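PDB 4ZM4: aminotransferase from Streptomyces pactum, which belongs to the class-III family of pyridoxal-5'-phosphate-dependent aminotransferases and assembles from two copies of its chain. Local coordinates for residues A37-L42 with R401-A406; R202-F205 with R211-A214; E409-H414 with D433-A438. The protein carries 1 engineered substitution. One frame throughout, in Å; residues are numbered along the deposited sequence.

Contact 1: A37-L42 with R401-A406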
# COMPACT_ATOMS: atom_id res chain seq x y z
N ALA B 37 10.03 -17.92 4.18
CA ALA B 37 11.39 -17.43 3.99
C ALA B 37 12.30 -17.66 5.20
O ALA B 37 13.47 -17.27 5.20
CB ALA B 37 11.35 -15.96 3.65
N VAL B 38 11.78 -18.30 6.23
CA VAL B 38 12.53 -18.53 7.46
C VAL B 38 12.20 -19.94 7.99
O VAL B 38 11.69 -20.09 9.10
CB VAL B 38 12.23 -17.47 8.53
CG1 VAL B 38 13.30 -17.46 9.61
CG2 VAL B 38 12.11 -16.10 7.91
N PRO B 39 12.49 -20.97 7.18
CA PRO B 39 12.20 -22.34 7.63
C PRO B 39 12.99 -22.77 8.87
O PRO B 39 12.55 -23.66 9.59
CB PRO B 39 12.58 -23.19 6.41
CG PRO B 39 13.57 -22.35 5.65
CD PRO B 39 13.16 -20.94 5.87
N LEU B 40 14.16 -22.17 9.09
CA LEU B 40 14.81 -22.21 10.39
C LEU B 40 14.44 -20.90 11.05
O LEU B 40 14.89 -19.83 10.64
CB LEU B 40 16.33 -22.35 10.27
CG LEU B 40 17.05 -22.46 11.63
CD1 LEU B 40 16.79 -23.84 12.26
CD2 LEU B 40 18.55 -22.19 11.53
N PRO B 41 13.60 -20.95 12.06
CA PRO B 41 13.02 -19.71 12.58
C PRO B 41 14.03 -18.66 12.97
O PRO B 41 15.08 -18.98 13.55
CB PRO B 41 12.24 -20.17 13.81
CG PRO B 41 11.86 -21.58 13.49
CD PRO B 41 12.97 -22.14 12.64
N LEU B 42 13.68 -17.40 12.67
CA LEU B 42 14.46 -16.22 13.02
C LEU B 42 13.47 -15.11 13.25
O LEU B 42 12.73 -14.75 12.34
CB LEU B 42 15.40 -15.85 11.88
CG LEU B 42 16.52 -14.84 12.16
CD1 LEU B 42 17.29 -14.61 10.87
CD2 LEU B 42 16.03 -13.50 12.70
N ARG B 401 19.17 -26.29 1.94
CA ARG B 401 19.94 -26.91 3.02
C ARG B 401 21.12 -26.02 3.33
O ARG B 401 21.37 -25.69 4.49
CB ARG B 401 20.38 -28.31 2.59
CG ARG B 401 20.83 -29.23 3.71
CD ARG B 401 20.39 -30.66 3.47
NE ARG B 401 20.73 -31.28 2.21
CZ ARG B 401 21.93 -31.72 1.86
NH1 ARG B 401 23.00 -31.49 2.62
NH2 ARG B 401 22.06 -32.34 0.71
N LEU B 402 21.76 -25.51 2.28
CA LEU B 402 22.83 -24.51 2.44
C LEU B 402 22.41 -23.26 3.22
O LEU B 402 23.19 -22.75 4.03
CB LEU B 402 23.38 -24.08 1.08
CG LEU B 402 24.60 -23.17 1.10
CD1 LEU B 402 25.81 -23.94 1.63
CD2 LEU B 402 24.89 -22.62 -0.29
N GLN B 403 21.20 -22.75 3.01
CA GLN B 403 20.85 -21.52 3.71
C GLN B 403 20.54 -21.72 5.20
O GLN B 403 20.85 -20.85 5.99
CB GLN B 403 19.76 -20.67 2.97
CG GLN B 403 18.32 -20.75 3.45
CD GLN B 403 18.02 -20.21 4.83
OE1 GLN B 403 17.43 -20.91 5.62
NE2 GLN B 403 18.31 -18.96 5.09
N THR B 404 19.95 -22.86 5.58
CA THR B 404 19.85 -23.24 7.02
C THR B 404 21.22 -23.24 7.67
O THR B 404 21.40 -22.73 8.78
CB THR B 404 19.19 -24.63 7.21
OG1 THR B 404 17.82 -24.58 6.79
CG2 THR B 404 19.24 -25.09 8.65
N LEU B 405 22.21 -23.82 6.97
CA LEU B 405 23.56 -23.94 7.52
C LEU B 405 24.20 -22.58 7.64
O LEU B 405 24.84 -22.27 8.65
CB LEU B 405 24.40 -24.88 6.66
CG LEU B 405 24.06 -26.38 6.79
CD1 LEU B 405 24.57 -27.18 5.59
CD2 LEU B 405 24.60 -26.94 8.10
N ALA B 406 24.03 -21.76 6.60
CA ALA B 406 24.57 -20.39 6.59
C ALA B 406 23.95 -19.56 7.69
O ALA B 406 24.64 -18.85 8.39
CB ALA B 406 24.33 -19.74 5.23
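Gln403 reaches out from helix 396-408 to touch Pro39 while its amide nitrogen is gripped from elsewhere: Gln403 NE2 donates to Phe413 O over 2.8 Å and makes a weak second bond to Gln407 OE1. With NE2 committed in this way, the carbonyl end of the amide is the part that meets the loop, Gln403 OE1 lying 4.1 Å from Pro39 CG. The two side chains approach from opposite directions; the Gln403 chain runs out toward the loop and bends at chi2 (66°), which turns the amide so that OE1 is the atom near Pro39. Glutamine suits this buried place because it can donate an N-H to a backbone carbonyl and still bring its neutral carbonyl end against a proline ring. Pro39, for its part, has no backbone N-H to satisfy and turns a compact apolar ring to the helix.

Beside this pair, Leu40 meets Thr404, where the backbones come nearest, with the two CA atoms 6.1 Å apart. Leu40 extends with CG anti to its backbone N (chi1 -177°), which carries the branched end out to the helix. Its CD2 methyl then rests 4.0 Å from Thr404 O and 4.1 Å from Thr404 CG2, with the side chains crossing at about a right angle. Threonine offers a methyl to the leucine and keeps a hydroxyl at this partly exposed surface. All of this is loose van der Waals contact.

Stronger fastening comes from just outside, where Leu40 O accepts a hydrogen bond from Gln407 NE2 and Ala37 O one from Tyr412 OH. Thus the loop between helix 14-22 and strand 44-48 lies along one flank of helix 396-408, while Leu402 and Ala406 of that helix pack against helix 429-444 and Val38 meets Leu95 of the second subunit.

Contact 2: R202-F205 with R211-A214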
# COMPACT_ATOMS: atom_id res chain seq x y z
N ARG B 202 8.33 -10.71 -31.35
CA ARG B 202 8.04 -10.19 -32.70
C ARG B 202 6.76 -10.80 -33.23
O ARG B 202 5.93 -10.10 -33.82
CB ARG B 202 9.18 -10.52 -33.66
CG ARG B 202 10.44 -9.69 -33.48
CD ARG B 202 11.44 -10.06 -34.56
NE ARG B 202 12.41 -8.99 -34.73
CZ ARG B 202 13.65 -8.99 -34.25
NH1 ARG B 202 14.12 -10.03 -33.54
NH2 ARG B 202 14.45 -7.94 -34.49
N GLU B 203 6.59 -12.10 -33.02
CA GLU B 203 5.40 -12.79 -33.53
C GLU B 203 4.15 -12.25 -32.84
O GLU B 203 3.15 -11.89 -33.51
CB GLU B 203 5.50 -14.29 -33.35
CG GLU B 203 4.66 -15.03 -34.38
CD GLU B 203 4.18 -16.39 -33.92
OE1 GLU B 203 3.07 -16.81 -34.32
OE2 GLU B 203 4.94 -17.06 -33.17
N LEU B 204 4.24 -12.08 -31.52
CA LEU B 204 3.15 -11.48 -30.77
C LEU B 204 2.73 -10.14 -31.40
O LEU B 204 1.57 -9.96 -31.74
CB LEU B 204 3.52 -11.27 -29.30
CG LEU B 204 2.41 -10.57 -28.49
CD1 LEU B 204 1.13 -11.38 -28.48
CD2 LEU B 204 2.89 -10.36 -27.07
N PHE B 205 3.68 -9.23 -31.54
CA PHE B 205 3.38 -7.89 -32.08
C PHE B 205 2.90 -7.90 -33.50
O PHE B 205 2.08 -7.06 -33.88
CB PHE B 205 4.57 -6.93 -31.86
CG PHE B 205 4.51 -6.21 -30.52
CD1 PHE B 205 4.95 -6.84 -29.35
CD2 PHE B 205 3.97 -4.93 -30.41
CE1 PHE B 205 4.89 -6.21 -28.14
CE2 PHE B 205 3.90 -4.29 -29.19
CZ PHE B 205 4.37 -4.93 -28.06
N ARG B 211 -3.59 -4.16 -30.66
CA ARG B 211 -4.54 -4.37 -29.51
C ARG B 211 -3.85 -4.21 -28.16
O ARG B 211 -4.50 -4.31 -27.13
CB ARG B 211 -5.11 -5.80 -29.44
CG ARG B 211 -5.78 -6.37 -30.63
CD ARG B 211 -5.76 -7.89 -30.58
NE ARG B 211 -6.36 -8.39 -29.38
CZ ARG B 211 -6.20 -9.63 -28.87
NH1 ARG B 211 -5.39 -10.53 -29.41
NH2 ARG B 211 -6.88 -9.95 -27.80
N ILE B 212 -2.54 -4.02 -28.14
CA ILE B 212 -1.81 -4.02 -26.87
C ILE B 212 -1.79 -2.62 -26.23
O ILE B 212 -1.22 -1.67 -26.79
CB ILE B 212 -0.38 -4.58 -27.05
CG1 ILE B 212 -0.47 -6.05 -27.42
CG2 ILE B 212 0.44 -4.39 -25.76
CD1 ILE B 212 0.78 -6.63 -28.03
N ALA B 213 -2.37 -2.51 -25.02
CA ALA B 213 -2.28 -1.29 -24.24
C ALA B 213 -0.89 -1.07 -23.70
O ALA B 213 -0.37 0.05 -23.70
CB ALA B 213 -3.28 -1.33 -23.10
N ALA B 214 -0.27 -2.13 -23.16
CA ALA B 214 1.05 -2.01 -22.50
C ALA B 214 1.82 -3.31 -22.51
O ALA B 214 1.27 -4.39 -22.45
CB ALA B 214 0.89 -1.51 -21.07
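This is a buried, wholly apolar helix-on-sheet contact in the large domain of an aminotransferase fold, where helix 198-208 packs on strand 212-217, the strand that follows it in the chain. Nearly everything turns on one methyl group. Ile212 CD1 stands over the centre of the Phe205 ring, 4.0 Å from its centroid and only 12° off the ring normal, a CH-pi contact made squarely on the face. The two side chains cross at about a right angle, the isoleucine ending against the flat of the phenyl group.

Isoleucine fits because its longer branch can bridge the gap between strand and helix: the CA atoms of Phe205 and Ile212 are 8.3 Å apart, and an extended chi2 of 162° sends CD1 outward to the ring. Leu204, the preceding residue on the helix, closes on the same methyl with its branch point, Leu204 CG lying 4.3 Å from Ile212 CD1. Thus a flat aromatic and a branched aliphatic side chain together receive the tip of the isoleucine.

The Phe205 ring also touches Leu240, Thr241 and Ser244 of the adjacent helix 233-244, and Ile212 packs beside Leu142 and Val144 of strand 142-146. Helix 198-208 belongs to a beta-alpha-beta crossover from strand 190-193 to the parallel strand 212-217, with strand 142-146 lying between them in the seven-stranded sheet.

Contact 3: E409-H414 with D433-A438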
# COMPACT_ATOMS: atom_id res chain seq x y z
N GLU B 409 25.52 -20.26 10.81
CA GLU B 409 26.82 -19.60 10.83
C GLU B 409 26.73 -18.07 10.96
O GLU B 409 27.75 -17.40 11.02
CB GLU B 409 27.64 -19.97 9.59
CG GLU B 409 27.98 -21.45 9.45
CD GLU B 409 28.83 -21.98 10.60
OE1 GLU B 409 29.55 -21.21 11.26
OE2 GLU B 409 28.82 -23.21 10.80
N GLY B 410 25.52 -17.52 10.96
CA GLY B 410 25.32 -16.07 11.13
C GLY B 410 25.23 -15.27 9.86
O GLY B 410 25.57 -14.09 9.85
N VAL B 411 24.77 -15.90 8.78
CA VAL B 411 24.55 -15.21 7.50
C VAL B 411 23.15 -15.60 6.99
O VAL B 411 22.88 -16.79 6.82
CB VAL B 411 25.62 -15.60 6.46
CG1 VAL B 411 25.31 -15.02 5.07
CG2 VAL B 411 26.99 -15.15 6.94
N TYR B 412 22.29 -14.61 6.76
CA TYR B 412 20.97 -14.87 6.22
C TYR B 412 20.86 -14.46 4.76
O TYR B 412 21.07 -13.30 4.42
CB TYR B 412 19.88 -14.14 7.01
CG TYR B 412 18.50 -14.36 6.45
CD1 TYR B 412 17.84 -15.55 6.65
CD2 TYR B 412 17.88 -13.40 5.66
CE1 TYR B 412 16.58 -15.79 6.11
CE2 TYR B 412 16.61 -13.62 5.11
CZ TYR B 412 15.97 -14.82 5.34
OH TYR B 412 14.72 -15.06 4.82
N PHE B 413 20.46 -15.42 3.92
CA PHE B 413 19.88 -15.13 2.62
C PHE B 413 18.58 -15.96 2.46
O PHE B 413 18.37 -16.87 3.22
CB PHE B 413 20.89 -15.39 1.49
CG PHE B 413 21.52 -16.74 1.51
CD1 PHE B 413 20.90 -17.79 0.88
CD2 PHE B 413 22.70 -16.97 2.17
CE1 PHE B 413 21.46 -19.05 0.90
CE2 PHE B 413 23.28 -18.22 2.18
CZ PHE B 413 22.66 -19.27 1.54
N HIS B 414 17.74 -15.63 1.47
CA HIS B 414 16.48 -16.34 1.24
C HIS B 414 16.77 -17.79 0.76
O HIS B 414 17.65 -17.99 -0.06
CB HIS B 414 15.64 -15.62 0.20
CG HIS B 414 14.21 -16.05 0.14
ND1 HIS B 414 13.81 -17.28 -0.36
CD2 HIS B 414 13.07 -15.40 0.47
CE1 HIS B 414 12.50 -17.39 -0.29
NE2 HIS B 414 12.02 -16.25 0.18
N ASP B 433 34.34 -10.64 3.86
CA ASP B 433 35.30 -11.66 4.31
C ASP B 433 34.67 -12.59 5.36
O ASP B 433 34.83 -13.79 5.28
CB ASP B 433 36.62 -11.03 4.82
CG ASP B 433 37.49 -10.45 3.67
OD1 ASP B 433 37.25 -10.75 2.48
OD2 ASP B 433 38.44 -9.71 3.97
N LYS B 434 33.93 -12.05 6.33
CA LYS B 434 33.17 -12.90 7.26
C LYS B 434 32.15 -13.76 6.53
O LYS B 434 31.93 -14.91 6.89
CB LYS B 434 32.44 -12.08 8.33
CG LYS B 434 33.36 -11.44 9.35
CD LYS B 434 32.56 -10.93 10.55
CE LYS B 434 33.46 -10.12 11.49
NZ LYS B 434 32.73 -9.74 12.73
N VAL B 435 31.49 -13.20 5.53
CA VAL B 435 30.49 -13.97 4.79
C VAL B 435 31.16 -15.18 4.13
O VAL B 435 30.64 -16.29 4.19
CB VAL B 435 29.76 -13.10 3.76
CG1 VAL B 435 28.99 -13.96 2.77
CG2 VAL B 435 28.84 -12.11 4.48
N ALA B 436 32.32 -14.94 3.53
CA ALA B 436 33.12 -16.00 2.91
C ALA B 436 33.37 -17.18 3.86
O ALA B 436 33.08 -18.32 3.53
CB ALA B 436 34.45 -15.42 2.44
N GLY B 437 33.91 -16.87 5.03
CA GLY B 437 34.13 -17.84 6.06
C GLY B 437 32.88 -18.61 6.39
O GLY B 437 32.89 -19.85 6.45
N ALA B 438 31.77 -17.88 6.58
CA ALA B 438 30.49 -18.51 6.93
C ALA B 438 30.00 -19.44 5.82
O ALA B 438 29.47 -20.50 6.10
CB ALA B 438 29.46 -17.46 7.28
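A Schellman motif at Gly410 ends helix 396-408 and leads the chain into the short strand 411-412, and the residues on both sides of this glycine, Glu409 and Val411, pack on helix 429-444. Gly410 takes a positive phi of 93°, and at its backbone angles a side chain would press on the carbonyl oxygen of the residue before, so glycine is the natural choice.

The centre of the contact is Val411, whose side chain starts out toward the helix. Its CG2 methyl, anti to the carbonyl carbon and beside the backbone N, comes 3.4 Å from Ala438 CB, a tight methyl-to-methyl approach. One turn earlier on the helix, Val435 borders the same methyl more loosely, with Val411 CG2 and Val435 CG2 4.3 Å apart. The small alanine lets the strand come close to the helix, and the valines supply branched, apolar surface to a buried seam.

Glu409 extends the seam toward its partly exposed end by using the aliphatic part of its chain. Its CB lies 3.9 Å from Ala438 CB, and its CG is 3.8 Å from Ala438 O. The chain then bends at chi2 (-61°), and Glu409 OE1 forms a salt bridge with Arg441, farther along the same helix. Glutamate therefore serves twice, with methylenes for packing and a carboxylate for a charge pair, while Ala438 O has the hydroxyl of Ser442 as its own partner.

Strand 411-412 runs parallel to strand 59-62 at the edge of a four-stranded sheet, and Ile61 of that strand also touches Val435. Helix 429-444 thus covers the edge strand of a small mixed sheet, Ala438 facing Val411 and Val435 flanking it: a Schellman-capped turn from helix to strand, packed on a second helix.

Overall arrangement
Contacts 1 and 3 are neighbours, their centres 12 Å apart, and they share a continuous run of chain: helix 396-408 carries one side of contact 1 and leads straight into strand 411-412 of contact 3. Contact 2 lies far off, its centre 42 Å from contact 1 and 45 Å from contact 3, on the opposite side of the chain's centre. In sequence, contact 1 joins an early loop to a late helix, contact 2 falls within that long interval, and contact 3 follows. Contact 2 thus belongs to the large seven-stranded sheet and joins it to a helix close by in sequence, whereas the other two gather the N-terminal loop and the C-terminal helices around the small four-stranded sheet.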